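Local structure of probable acetyltransferase (Pseudomonas aeruginosa PAO1, 2EUI) at residues C64-S69 against W79-I84; A6-L11 against R41-E46; A15-K20 against D83-E88; L75-I80 against T110-M115. The protein is of unknown function but belongs to the GNAT acetyltransferase family, and so probably transfers an acyl group from coenzyme A to an unidentified acceptor. One frame throughout, in Å; residues are numbered along the deposited sequence.

Interaction 1 (C64-S69 against W79-I84); sequences CQLYPS and WILNDI
Tyr67 and Ile80 bond to each other twice in the antiparallel hairpin of strands 60-71 and 76-86: Tyr67 N gives to Ile80 O at 2.7 Å, and Ile80 N to Tyr67 O at 3.0 Å. The fuller packing lies on the face that carries Leu66, Pro68, Trp79 and Leu81. CZ3 of Trp79 lies 3.6 Å from Pro68 CB, while CE3 of Trp79 is 4.0 Å from Leu66 CB. The chi2 of Leu81 (57°) brings CD1 to 3.7 Å from Leu66 CG, and helix 92-109 closes over Trp79 and Leu81. Toward Ile84 the join is looser. Asn82 and Asp83 both face Gln65, a classic beta bulge: Asn82 N reaches Gln65 O at 3.2 Å along a bent path (137°), and Asp83 N adds a weak bond to the same oxygen. Asn82 and Ile84 are partly exposed, and Ile84 CD1 stays 4.1 Å from Cys64 CB. GNAT folds commonly carry a bulge in the strand equivalent to 76-86, their fourth. Across the sheet, Tyr67 OH, Asn82 OD1 and Asp83 OD2 all bond to Ser72 OG of the second subunit, consistent with an apolar face under helix 92-109 and a mixed one, aromatic and polar, at the dimer.

Interaction 2 (A6-L11 against R41-E46); sequences ATLEHL and RLRRKE
Leu42 lies over the backbone turn at Ala6 and Thr7, with its two methyl branches on neighbouring carbonyls: CD2 of Leu42 is 3.5 Å from Ala6 O, and CD1 of Leu42 is 3.4 Å from Thr7 O. Leu42 points from helix 31-44 toward the turn, with CG anti to the carbonyl carbon (chi1 -77°). Leu11 comes in at the same branch, its CD1 3.9 Å from Leu42 CD1. Leu8 crosses on the side nearer the backbone, where its CD1 stands 3.9 Å from Leu42 CB. CD2 of Leu8 rests over one face of the Arg43 guanidinium, offset toward the rim and 3.5 Å from Arg43 NH2. The same NH2 forms a salt bridge with Glu39, which helps to fix the plane that the methyl covers. No hydrogen bond joins the two segments; the grip is all van der Waals. The turn secures itself instead, for Thr7 N gives to His10 ND1 at 3.0 Å, with the donor tilted from the imidazole plane. Helix 31-44 ends just before Lys45, which has positive phi (58°): Glu46 N reaches back to Arg41 O at 3.0 Å and Lys45 N to Leu42 O at 3.1 Å. Thus the residue that fills the contact also supplies a carbonyl to the helix end. The arrangement is a Schellman-terminated second helix packed on the loop between the first strand and first helix, within the strand-helix-helix-strand start (beta1-alpha1-alpha2-beta2) of the GNAT fold.

Interaction 3 (A15-K20 against D83-E88); sequences APLFVK and DIYVAE
Asp83 OD2, hydrogen-bonded to Ser72 OG of the second subunit, also lies at the edge of the Phe18 ring, 4.4 Å from CE1 of Phe18. Asp83 OD1 has a weak bond with Tyr21 OH, from the same helix as Phe18. Farther along the strand the contact becomes apolar. CD1 of Leu17 sits in the plane of the Tyr85 ring, 3.9 Å from CE2, and the same methyl is 3.9 Å from Ala87 CB. Leu60 and Phe63 of the adjoining strand 60-71 also touch Leu17. Helix 11-24 thus crosses strand 76-86 nearly at right angles (100° between the local axes, which approach to 9.2 Å), as a layer over one face of the GNAT alpha/beta sheet. Ile84 and Val86, alternating with Asp83 and Tyr85, pack on helix 92-109 on the other face. The helix is kinked where Pro16, lacking an N-H, and Leu17 make no bond to the preceding turn. Tyr85 CG stands anti to its backbone N (chi1 -178°), and beyond it the hydroxyl approaches the exposed Lys20, with Tyr85 OH 3.8 Å from Lys20 CB. The rest of the lysine chain bends at chi2 and again at chi4, and its end leads away from the strand.

Interaction 4 (L75-I80 against T110-M115); sequences LKRVWI and THAVRM
Trp79 CB touches CG of Met115, a selenomethionine, at 4.0 Å where strands 76-86 and 112-120 run parallel. These two strands flank helix 92-109 in a beta-alpha-beta unit; in GNAT enzymes they part farther along to form the acetyl-CoA cleft. Outward along the indole, CD1 is 3.6 Å from Ala112 CB, which approaches the ring edge near its plane. NE1 then gives a hydrogen bond to Thr110 OG1 at 3.1 Å, though both atoms are less surely placed. Thr110 OG1 is also hydrogen-bonded to Ala107 O, which would link the indole to the C-terminal end of helix 92-109 if these positions hold. Over one face, offset toward the rim, lies CD of Arg77, put there by the bend at chi2 (80°). Between the backbones, Val113 N bonds to Arg77 O at 2.8 Å, nearly straight (168°), and Trp79 N to Arg114 O at 3.1 Å, in the carbonyl plane. His111, with positive phi, is the C-prime residue of a Schellman motif ending the helix. Arg114 and Met115 also pair with an antiparallel strand of the second subunit, so the sheet continues across the dimer. One water accepts from Arg77 N and donates to His111 O, 3.0 Å from each.

In the fold
Strand 76-86 runs through three of the four contacts. Interaction 1 is the buried one, its centre about 5 Å from that of the chain, and mixes backbone bonding with apolar packing. Interaction 4 shares Trp79 and Ile80 with it and continues the sheet on the strand's other edge (about 16 Å by the same measure), with parallel pairing and a bridging water. Interaction 3 lies across the centre from interaction 4 and joins the strand to a helix through side chains alone. Interactions 2, 3 and 4 are only partly buried; interaction 2, like 3, lacks hydrogen bonds between its segments and meets interaction 1 where Glu46 O packs on Pro68. All four touch the second subunit.

Interaction 1 (C64-S69 against W79-I84)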
loop_
_atom_site.group_PDB
_atom_site.type_symbol
_atom_site.label_atom_id
_atom_site.label_comp_id
_atom_site.label_asym_id
_atom_site.label_seq_id
_atom_site.Cartn_x
_atom_site.Cartn_y
_atom_site.Cartn_z
ATOM N N CYS A 64 15.356 5.865 1.996
ATOM C CA CYS A 64 14.257 5.411 1.166
ATOM C C CYS A 64 13.329 4.478 1.965
ATOM O O CYS A 64 13.779 3.764 2.859
ATOM C CB CYS A 64 14.862 4.695 -0.048
ATOM S SG CYS A 64 13.716 3.792 -1.045
ATOM N N GLN A 65 12.034 4.511 1.671
ATOM C CA GLN A 65 11.103 3.624 2.365
ATOM C C GLN A 65 10.074 2.996 1.433
ATOM O O GLN A 65 9.465 3.665 0.590
ATOM C CB GLN A 65 10.376 4.333 3.521
ATOM C CG GLN A 65 9.516 3.392 4.371
ATOM C CD GLN A 65 8.990 4.049 5.649
ATOM O OE1 GLN A 65 8.435 5.160 5.621
ATOM N NE2 GLN A 65 9.155 3.361 6.774
ATOM N N LEU A 66 9.907 1.690 1.583
ATOM C CA LEU A 66 8.955 0.959 0.778
ATOM C C LEU A 66 8.058 0.180 1.714
ATOM O O LEU A 66 8.486 -0.227 2.791
ATOM C CB LEU A 66 9.679 -0.012 -0.163
ATOM C CG LEU A 66 10.706 0.544 -1.158
ATOM C CD1 LEU A 66 12.049 0.748 -0.481
ATOM C CD2 LEU A 66 10.860 -0.430 -2.286
ATOM N N TYR A 67 6.804 -0.004 1.314
ATOM C CA TYR A 67 5.863 -0.786 2.111
ATOM C C TYR A 67 5.517 -2.058 1.359
ATOM O O TYR A 67 5.132 -2.015 0.195
ATOM C CB TYR A 67 4.580 -0.001 2.393
ATOM C CG TYR A 67 4.802 1.257 3.187
ATOM C CD1 TYR A 67 5.627 1.255 4.315
ATOM C CD2 TYR A 67 4.207 2.460 2.807
ATOM C CE1 TYR A 67 5.857 2.424 5.042
ATOM C CE2 TYR A 67 4.429 3.634 3.527
ATOM C CZ TYR A 67 5.255 3.608 4.642
ATOM O OH TYR A 67 5.467 4.753 5.371
ATOM N N PRO A 68 5.656 -3.213 2.020
ATOM C CA PRO A 68 5.354 -4.513 1.416
ATOM C C PRO A 68 3.858 -4.675 1.116
ATOM O O PRO A 68 3.015 -4.307 1.932
ATOM C CB PRO A 68 5.830 -5.493 2.477
ATOM C CG PRO A 68 5.497 -4.763 3.742
ATOM C CD PRO A 68 6.000 -3.368 3.444
ATOM N N SER A 69 3.534 -5.209 -0.060
ATOM C CA SER A 69 2.142 -5.429 -0.440
ATOM C C SER A 69 1.998 -6.650 -1.346
ATOM O O SER A 69 2.971 -7.352 -1.597
ATOM C CB SER A 69 1.563 -4.192 -1.133
ATOM O OG SER A 69 0.142 -4.275 -1.179
ATOM N N TRP A 79 5.534 -3.811 -4.373
ATOM C CA TRP A 79 6.234 -2.907 -3.478
ATOM C C TRP A 79 5.751 -1.478 -3.642
ATOM O O TRP A 79 5.828 -0.907 -4.725
ATOM C CB TRP A 79 7.751 -2.975 -3.700
ATOM C CG TRP A 79 8.359 -4.218 -3.158
ATOM C CD1 TRP A 79 8.725 -5.331 -3.857
ATOM C CD2 TRP A 79 8.589 -4.520 -1.782
ATOM N NE1 TRP A 79 9.155 -6.314 -3.001
ATOM C CE2 TRP A 79 9.074 -5.843 -1.714
ATOM C CE3 TRP A 79 8.406 -3.810 -0.588
ATOM C CZ2 TRP A 79 9.403 -6.464 -0.505
ATOM C CZ3 TRP A 79 8.732 -4.430 0.615
ATOM C CH2 TRP A 79 9.215 -5.744 0.645
ATOM N N ILE A 80 5.230 -0.917 -2.557
ATOM C CA ILE A 80 4.756 0.449 -2.562
ATOM C C ILE A 80 5.957 1.296 -2.178
ATOM O O ILE A 80 6.635 1.017 -1.188
ATOM C CB ILE A 80 3.653 0.675 -1.515
ATOM C CG1 ILE A 80 2.477 -0.268 -1.765
ATOM C CG2 ILE A 80 3.184 2.110 -1.564
ATOM C CD1 ILE A 80 1.307 -0.031 -0.827
ATOM N N LEU A 81 6.231 2.320 -2.973
ATOM C CA LEU A 81 7.346 3.210 -2.707
ATOM C C LEU A 81 6.754 4.521 -2.224
ATOM O O LEU A 81 6.251 5.309 -3.018
ATOM C CB LEU A 81 8.142 3.431 -3.989
ATOM C CG LEU A 81 9.403 4.294 -3.959
ATOM C CD1 LEU A 81 10.416 3.744 -2.948
ATOM C CD2 LEU A 81 9.994 4.314 -5.361
ATOM N N ASN A 82 6.802 4.756 -0.920
ATOM C CA ASN A 82 6.239 5.982 -0.370
ATOM C C ASN A 82 7.218 7.143 -0.274
ATOM O O ASN A 82 6.909 8.243 -0.737
ATOM C CB ASN A 82 5.659 5.729 1.029
ATOM C CG ASN A 82 5.163 7.006 1.696
ATOM O OD1 ASN A 82 4.950 7.049 2.910
ATOM N ND2 ASN A 82 4.972 8.052 0.901
ATOM N N ASP A 83 8.382 6.890 0.331
ATOM C CA ASP A 83 9.391 7.929 0.546
ATOM C C ASP A 83 10.759 7.714 -0.082
ATOM O O ASP A 83 11.279 6.601 -0.163
ATOM C CB ASP A 83 9.640 8.152 2.043
ATOM C CG ASP A 83 8.408 7.944 2.888
ATOM O OD1 ASP A 83 7.431 8.710 2.719
ATOM O OD2 ASP A 83 8.426 7.010 3.728
ATOM N N ILE A 84 11.344 8.827 -0.493
ATOM C CA ILE A 84 12.671 8.869 -1.072
ATOM C C ILE A 84 13.106 10.288 -0.703
ATOM O O ILE A 84 12.328 11.228 -0.822
ATOM C CB ILE A 84 12.643 8.616 -2.622
ATOM C CG1 ILE A 84 14.041 8.789 -3.202
ATOM C CG2 ILE A 84 11.664 9.545 -3.316
ATOM C CD1 ILE A 84 15.022 7.733 -2.766
#

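Interaction 2 (A6-L11 against R41-E46)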
loop_
_atom_site.group_PDB
_atom_site.type_symbol
_atom_site.label_atom_id
_atom_site.label_comp_id
_atom_site.label_asym_id
_atom_site.label_seq_id
_atom_site.Cartn_x
_atom_site.Cartn_y
_atom_site.Cartn_z
ATOM N N ALA A 6 17.847 -0.047 7.362
ATOM C CA ALA A 6 17.592 0.535 8.661
ATOM C C ALA A 6 17.000 -0.495 9.615
ATOM O O ALA A 6 16.154 -1.300 9.235
ATOM C CB ALA A 6 16.644 1.712 8.517
ATOM N N THR A 7 17.476 -0.475 10.851
ATOM C CA THR A 7 16.958 -1.351 11.890
ATOM C C THR A 7 16.709 -0.414 13.059
ATOM O O THR A 7 16.973 0.795 12.955
ATOM C CB THR A 7 17.971 -2.439 12.320
ATOM O OG1 THR A 7 19.120 -1.828 12.913
ATOM C CG2 THR A 7 18.403 -3.258 11.131
ATOM N N LEU A 8 16.217 -0.957 14.167
ATOM C CA LEU A 8 15.938 -0.143 15.346
ATOM C C LEU A 8 17.164 0.676 15.766
ATOM O O LEU A 8 17.023 1.769 16.299
ATOM C CB LEU A 8 15.469 -1.038 16.499
ATOM C CG LEU A 8 14.457 -0.391 17.452
ATOM C CD1 LEU A 8 13.252 0.076 16.659
ATOM C CD2 LEU A 8 14.022 -1.376 18.519
ATOM N N GLU A 9 18.361 0.155 15.499
ATOM C CA GLU A 9 19.603 0.838 15.851
ATOM C C GLU A 9 19.704 2.221 15.241
ATOM O O GLU A 9 20.125 3.163 15.909
ATOM C CB GLU A 9 20.826 0.050 15.378
ATOM C CG GLU A 9 20.920 -1.392 15.843
ATOM C CD GLU A 9 21.920 -2.192 15.006
ATOM O OE1 GLU A 9 23.091 -1.765 14.933
ATOM O OE2 GLU A 9 21.531 -3.233 14.421
ATOM N N HIS A 10 19.332 2.342 13.969
ATOM C CA HIS A 10 19.433 3.619 13.266
ATOM C C HIS A 10 18.349 4.652 13.571
ATOM O O HIS A 10 18.439 5.790 13.109
ATOM C CB HIS A 10 19.456 3.367 11.763
ATOM C CG HIS A 10 20.381 2.267 11.355
ATOM N ND1 HIS A 10 20.080 0.935 11.543
ATOM C CD2 HIS A 10 21.617 2.299 10.802
ATOM C CE1 HIS A 10 21.091 0.194 11.126
ATOM N NE2 HIS A 10 22.036 0.997 10.672
ATOM N N LEU A 11 17.340 4.268 14.350
ATOM C CA LEU A 11 16.245 5.178 14.658
ATOM C C LEU A 11 16.682 6.606 14.975
ATOM O O LEU A 11 16.176 7.556 14.377
ATOM C CB LEU A 11 15.385 4.632 15.801
ATOM C CG LEU A 11 14.118 5.455 16.073
ATOM C CD1 LEU A 11 13.247 5.521 14.832
ATOM C CD2 LEU A 11 13.351 4.832 17.205
ATOM N N ARG A 41 7.265 1.038 12.679
ATOM C CA ARG A 41 7.635 0.450 11.396
ATOM C C ARG A 41 8.905 -0.375 11.492
ATOM O O ARG A 41 8.942 -1.513 11.020
ATOM C CB ARG A 41 7.782 1.548 10.334
ATOM C CG ARG A 41 6.781 1.406 9.191
ATOM C CD ARG A 41 5.384 1.086 9.712
ATOM N NE ARG A 41 4.766 2.266 10.291
ATOM C CZ ARG A 41 3.791 2.245 11.195
ATOM N NH1 ARG A 41 3.307 1.098 11.653
ATOM N NH2 ARG A 41 3.289 3.386 11.635
ATOM N N LEU A 42 9.946 0.194 12.096
ATOM C CA LEU A 42 11.196 -0.533 12.273
ATOM C C LEU A 42 10.942 -1.713 13.195
ATOM O O LEU A 42 11.187 -2.858 12.838
ATOM C CB LEU A 42 12.279 0.364 12.888
ATOM C CG LEU A 42 12.967 1.384 11.976
ATOM C CD1 LEU A 42 13.887 2.280 12.783
ATOM C CD2 LEU A 42 13.743 0.641 10.912
ATOM N N ARG A 43 10.416 -1.428 14.378
ATOM C CA ARG A 43 10.136 -2.465 15.365
ATOM C C ARG A 43 9.215 -3.601 14.879
ATOM O O ARG A 43 9.495 -4.775 15.132
ATOM C CB ARG A 43 9.565 -1.821 16.636
ATOM C CG ARG A 43 9.461 -2.744 17.836
ATOM C CD ARG A 43 8.922 -2.002 19.051
ATOM N NE ARG A 43 9.904 -1.109 19.670
ATOM C CZ ARG A 43 10.890 -1.520 20.466
ATOM N NH1 ARG A 43 11.025 -2.811 20.738
ATOM N NH2 ARG A 43 11.732 -0.644 20.997
ATOM N N ARG A 44 8.131 -3.267 14.184
ATOM C CA ARG A 44 7.208 -4.295 13.699
ATOM C C ARG A 44 7.636 -4.869 12.359
ATOM O O ARG A 44 7.041 -5.822 11.871
ATOM C CB ARG A 44 5.785 -3.735 13.579
ATOM C CG ARG A 44 5.229 -3.219 14.884
ATOM C CD ARG A 44 3.857 -2.570 14.757
ATOM N NE ARG A 44 3.599 -1.760 15.948
ATOM C CZ ARG A 44 2.457 -1.139 16.222
ATOM N NH1 ARG A 44 1.428 -1.227 15.391
ATOM N NH2 ARG A 44 2.355 -0.415 17.325
ATOM N N LYS A 45 8.671 -4.282 11.770
ATOM C CA LYS A 45 9.170 -4.732 10.475
ATOM C C LYS A 45 8.062 -4.667 9.433
ATOM O O LYS A 45 7.840 -5.612 8.683
ATOM C CB LYS A 45 9.721 -6.158 10.591
ATOM C CG LYS A 45 10.944 -6.239 11.495
ATOM C CD LYS A 45 11.528 -7.640 11.576
ATOM C CE LYS A 45 10.660 -8.562 12.422
ATOM N NZ LYS A 45 11.251 -9.929 12.516
ATOM N N GLU A 46 7.381 -3.529 9.392
ATOM C CA GLU A 46 6.276 -3.314 8.465
ATOM C C GLU A 46 6.691 -2.588 7.196
ATOM O O GLU A 46 5.867 -2.328 6.319
ATOM C CB GLU A 46 5.174 -2.511 9.148
ATOM C CG GLU A 46 4.717 -3.085 10.465
ATOM C CD GLU A 46 3.524 -2.350 10.996
ATOM O OE1 GLU A 46 3.565 -1.102 10.986
ATOM O OE2 GLU A 46 2.553 -3.015 11.418
#

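Interaction 3 (A15-K20 against D83-E88)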
loop_
_atom_site.group_PDB
_atom_site.type_symbol
_atom_site.label_atom_id
_atom_site.label_comp_id
_atom_site.label_asym_id
_atom_site.label_seq_id
_atom_site.Cartn_x
_atom_site.Cartn_y
_atom_site.Cartn_z
ATOM N N ALA A 15 15.661 9.446 12.496
ATOM C CA ALA A 15 14.554 10.268 12.980
ATOM C C ALA A 15 14.651 11.732 12.530
ATOM O O ALA A 15 13.724 12.269 11.926
ATOM C CB ALA A 15 14.485 10.195 14.477
ATOM N N PRO A 16 15.778 12.395 12.811
ATOM C CA PRO A 16 15.885 13.792 12.387
ATOM C C PRO A 16 15.772 14.001 10.876
ATOM O O PRO A 16 15.194 14.996 10.416
ATOM C CB PRO A 16 17.235 14.224 12.962
ATOM C CG PRO A 16 18.007 12.948 13.001
ATOM C CD PRO A 16 16.999 11.961 13.509
ATOM N N LEU A 17 16.314 13.069 10.099
ATOM C CA LEU A 17 16.238 13.202 8.647
ATOM C C LEU A 17 14.829 12.918 8.137
ATOM O O LEU A 17 14.434 13.420 7.087
ATOM C CB LEU A 17 17.220 12.261 7.952
ATOM C CG LEU A 17 17.346 12.632 6.471
ATOM C CD1 LEU A 17 17.864 14.067 6.366
ATOM C CD2 LEU A 17 18.278 11.664 5.759
ATOM N N PHE A 18 14.083 12.108 8.884
ATOM C CA PHE A 18 12.712 11.773 8.516
ATOM C C PHE A 18 11.831 13.016 8.654
ATOM O O PHE A 18 10.869 13.216 7.898
ATOM C CB PHE A 18 12.187 10.669 9.426
ATOM C CG PHE A 18 10.829 10.162 9.052
ATOM C CD1 PHE A 18 10.611 9.564 7.820
ATOM C CD2 PHE A 18 9.773 10.242 9.952
ATOM C CE1 PHE A 18 9.358 9.047 7.492
ATOM C CE2 PHE A 18 8.512 9.724 9.630
ATOM C CZ PHE A 18 8.304 9.127 8.400
ATOM N N VAL A 19 12.171 13.841 9.634
ATOM C CA VAL A 19 11.450 15.070 9.897
ATOM C C VAL A 19 11.662 16.050 8.743
ATOM O O VAL A 19 10.706 16.589 8.189
ATOM C CB VAL A 19 11.940 15.689 11.226
ATOM C CG1 VAL A 19 11.366 17.100 11.401
ATOM C CG2 VAL A 19 11.539 14.777 12.392
ATOM N N LYS A 20 12.929 16.261 8.387
ATOM C CA LYS A 20 13.313 17.159 7.298
ATOM C C LYS A 20 12.461 16.870 6.075
ATOM O O LYS A 20 11.942 17.783 5.421
ATOM C CB LYS A 20 14.780 16.939 6.931
ATOM C CG LYS A 20 15.769 17.167 8.051
ATOM C CD LYS A 20 16.236 18.596 8.076
ATOM C CE LYS A 20 17.253 18.783 9.169
ATOM N NZ LYS A 20 18.173 17.616 9.192
ATOM N N ASP A 83 8.382 6.890 0.331
ATOM C CA ASP A 83 9.391 7.929 0.546
ATOM C C ASP A 83 10.759 7.714 -0.082
ATOM O O ASP A 83 11.279 6.601 -0.163
ATOM C CB ASP A 83 9.640 8.152 2.043
ATOM C CG ASP A 83 8.408 7.944 2.888
ATOM O OD1 ASP A 83 7.431 8.710 2.719
ATOM O OD2 ASP A 83 8.426 7.010 3.728
ATOM N N ILE A 84 11.344 8.827 -0.493
ATOM C CA ILE A 84 12.671 8.869 -1.072
ATOM C C ILE A 84 13.106 10.288 -0.703
ATOM O O ILE A 84 12.328 11.228 -0.822
ATOM C CB ILE A 84 12.643 8.616 -2.622
ATOM C CG1 ILE A 84 14.041 8.789 -3.202
ATOM C CG2 ILE A 84 11.664 9.545 -3.316
ATOM C CD1 ILE A 84 15.022 7.733 -2.766
ATOM N N TYR A 85 14.321 10.448 -0.202
ATOM C CA TYR A 85 14.762 11.784 0.190
ATOM C C TYR A 85 16.243 11.923 0.478
ATOM O O TYR A 85 16.863 11.064 1.110
ATOM C CB TYR A 85 13.985 12.242 1.423
ATOM C CG TYR A 85 14.335 13.634 1.895
ATOM C CD1 TYR A 85 13.812 14.759 1.255
ATOM C CD2 TYR A 85 15.177 13.831 2.990
ATOM C CE1 TYR A 85 14.116 16.045 1.698
ATOM C CE2 TYR A 85 15.486 15.112 3.438
ATOM C CZ TYR A 85 14.953 16.210 2.790
ATOM O OH TYR A 85 15.257 17.477 3.214
ATOM N N VAL A 86 16.801 13.032 0.018
ATOM C CA VAL A 86 18.213 13.312 0.232
ATOM C C VAL A 86 18.347 14.593 1.045
ATOM O O VAL A 86 17.507 15.475 0.953
ATOM C CB VAL A 86 18.955 13.489 -1.108
ATOM C CG1 VAL A 86 20.435 13.693 -0.850
ATOM C CG2 VAL A 86 18.728 12.272 -1.999
ATOM N N ALA A 87 19.393 14.686 1.854
ATOM C CA ALA A 87 19.619 15.883 2.658
ATOM C C ALA A 87 20.284 16.967 1.788
ATOM O O ALA A 87 20.990 16.657 0.823
ATOM C CB ALA A 87 20.501 15.541 3.857
ATOM N N GLU A 88 20.045 18.231 2.129
ATOM C CA GLU A 88 20.605 19.362 1.384
ATOM C C GLU A 88 22.085 19.204 1.044
ATOM O O GLU A 88 22.482 19.309 -0.122
ATOM C CB GLU A 88 20.452 20.661 2.178
ATOM C CG GLU A 88 19.037 21.099 2.443
ATOM C CD GLU A 88 18.969 22.527 2.972
ATOM O OE1 GLU A 88 19.612 22.822 4.003
ATOM O OE2 GLU A 88 18.272 23.356 2.352
#

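Interaction 4 (L75-I80 against T110-M115)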
loop_
_atom_site.group_PDB
_atom_site.type_symbol
_atom_site.label_atom_id
_atom_site.label_comp_id
_atom_site.label_asym_id
_atom_site.label_seq_id
_atom_site.Cartn_x
_atom_site.Cartn_y
_atom_site.Cartn_z
ATOM N N LEU A 75 -1.209 -13.386 -7.492
ATOM C CA LEU A 75 -0.624 -14.067 -6.336
ATOM C C LEU A 75 0.852 -13.793 -6.151
ATOM O O LEU A 75 1.611 -14.678 -5.770
ATOM C CB LEU A 75 -0.835 -15.575 -6.461
ATOM C CG LEU A 75 -2.275 -15.972 -6.752
ATOM C CD1 LEU A 75 -2.349 -17.423 -7.156
ATOM C CD2 LEU A 75 -3.116 -15.677 -5.519
ATOM N N LYS A 76 1.253 -12.561 -6.417
ATOM C CA LYS A 76 2.641 -12.177 -6.278
ATOM C C LYS A 76 2.800 -10.903 -5.432
ATOM O O LYS A 76 1.823 -10.193 -5.134
ATOM C CB LYS A 76 3.252 -11.979 -7.666
ATOM C CG LYS A 76 3.494 -13.250 -8.458
ATOM C CD LYS A 76 3.891 -12.911 -9.886
ATOM C CE LYS A 76 4.878 -13.925 -10.468
ATOM N NZ LYS A 76 6.211 -13.917 -9.769
ATOM N N ARG A 77 4.046 -10.633 -5.042
ATOM C CA ARG A 77 4.400 -9.472 -4.232
ATOM C C ARG A 77 4.306 -8.169 -5.032
ATOM O O ARG A 77 4.341 -8.184 -6.258
ATOM C CB ARG A 77 5.830 -9.656 -3.706
ATOM C CG ARG A 77 6.503 -8.387 -3.198
ATOM C CD ARG A 77 6.054 -8.043 -1.799
ATOM N NE ARG A 77 6.579 -8.996 -0.826
ATOM C CZ ARG A 77 6.198 -9.036 0.445
ATOM N NH1 ARG A 77 5.287 -8.179 0.881
ATOM N NH2 ARG A 77 6.733 -9.916 1.281
ATOM N N VAL A 78 4.160 -7.057 -4.318
ATOM C CA VAL A 78 4.113 -5.719 -4.897
ATOM C C VAL A 78 4.823 -4.824 -3.888
ATOM O O VAL A 78 4.735 -5.058 -2.679
ATOM C CB VAL A 78 2.682 -5.170 -5.061
ATOM C CG1 VAL A 78 2.737 -3.697 -5.454
ATOM C CG2 VAL A 78 1.939 -5.956 -6.104
ATOM N N TRP A 79 5.534 -3.811 -4.373
ATOM C CA TRP A 79 6.234 -2.907 -3.478
ATOM C C TRP A 79 5.751 -1.478 -3.642
ATOM O O TRP A 79 5.828 -0.907 -4.725
ATOM C CB TRP A 79 7.751 -2.975 -3.700
ATOM C CG TRP A 79 8.359 -4.218 -3.158
ATOM C CD1 TRP A 79 8.725 -5.331 -3.857
ATOM C CD2 TRP A 79 8.589 -4.520 -1.782
ATOM N NE1 TRP A 79 9.155 -6.314 -3.001
ATOM C CE2 TRP A 79 9.074 -5.843 -1.714
ATOM C CE3 TRP A 79 8.406 -3.810 -0.588
ATOM C CZ2 TRP A 79 9.403 -6.464 -0.505
ATOM C CZ3 TRP A 79 8.732 -4.430 0.615
ATOM C CH2 TRP A 79 9.215 -5.744 0.645
ATOM N N ILE A 80 5.230 -0.917 -2.557
ATOM C CA ILE A 80 4.756 0.449 -2.562
ATOM C C ILE A 80 5.957 1.296 -2.178
ATOM O O ILE A 80 6.635 1.017 -1.188
ATOM C CB ILE A 80 3.653 0.675 -1.515
ATOM C CG1 ILE A 80 2.477 -0.268 -1.765
ATOM C CG2 ILE A 80 3.184 2.110 -1.564
ATOM C CD1 ILE A 80 1.307 -0.031 -0.827
ATOM N N THR A 110 12.879 -10.217 -5.182
ATOM C CA THR A 110 11.759 -10.855 -4.487
ATOM C C THR A 110 10.579 -11.180 -5.384
ATOM O O THR A 110 9.459 -11.359 -4.902
ATOM C CB THR A 110 11.237 -9.994 -3.325
ATOM O OG1 THR A 110 10.885 -8.695 -3.816
ATOM C CG2 THR A 110 12.282 -9.885 -2.233
ATOM N N HIS A 111 10.829 -11.236 -6.684
ATOM C CA HIS A 111 9.795 -11.583 -7.641
ATOM C C HIS A 111 8.516 -10.768 -7.473
ATOM O O HIS A 111 7.418 -11.324 -7.378
ATOM C CB HIS A 111 9.496 -13.076 -7.511
ATOM C CG HIS A 111 10.729 -13.921 -7.453
ATOM N ND1 HIS A 111 11.580 -14.064 -8.527
ATOM C CD2 HIS A 111 11.309 -14.582 -6.421
ATOM C CE1 HIS A 111 12.637 -14.770 -8.159
ATOM N NE2 HIS A 111 12.498 -15.094 -6.886
ATOM N N ALA A 112 8.658 -9.448 -7.435
ATOM C CA ALA A 112 7.504 -8.577 -7.296
ATOM C C ALA A 112 6.889 -8.420 -8.674
ATOM O O ALA A 112 7.597 -8.434 -9.670
ATOM C CB ALA A 112 7.934 -7.230 -6.760
ATOM N N VAL A 113 5.571 -8.296 -8.743
ATOM C CA VAL A 113 4.909 -8.122 -10.029
ATOM C C VAL A 113 5.191 -6.705 -10.474
ATOM O O VAL A 113 5.461 -6.439 -11.646
ATOM C CB VAL A 113 3.367 -8.260 -9.923
ATOM C CG1 VAL A 113 2.745 -8.304 -11.314
ATOM C CG2 VAL A 113 3.009 -9.489 -9.133
ATOM N N ARG A 114 5.132 -5.789 -9.514
ATOM C CA ARG A 114 5.351 -4.380 -9.798
ATOM C C ARG A 114 5.696 -3.585 -8.547
ATOM O O ARG A 114 5.747 -4.113 -7.436
ATOM C CB ARG A 114 4.084 -3.784 -10.427
ATOM C CG ARG A 114 2.895 -3.726 -9.467
ATOM C CD ARG A 114 1.628 -3.281 -10.162
ATOM N NE ARG A 114 1.239 -4.240 -11.187
ATOM C CZ ARG A 114 0.329 -5.196 -11.025
ATOM N NH1 ARG A 114 -0.313 -5.327 -9.870
ATOM N NH2 ARG A 114 0.080 -6.038 -12.021
HETATM N N MSE A 115 5.941 -2.304 -8.766
HETATM C CA MSE A 115 6.236 -1.360 -7.718
HETATM C C MSE A 115 5.218 -0.284 -8.019
HETATM O O MSE A 115 4.974 0.032 -9.186
HETATM C CB MSE A 115 7.638 -0.784 -7.861
HETATM C CG MSE A 115 8.761 -1.653 -7.332
HETATM SE SE MSE A 115 10.428 -0.670 -7.422
HETATM C CE MSE A 115 10.470 0.053 -5.628
HETATM O O HOH W 1 6.083 -12.775 -5.182
#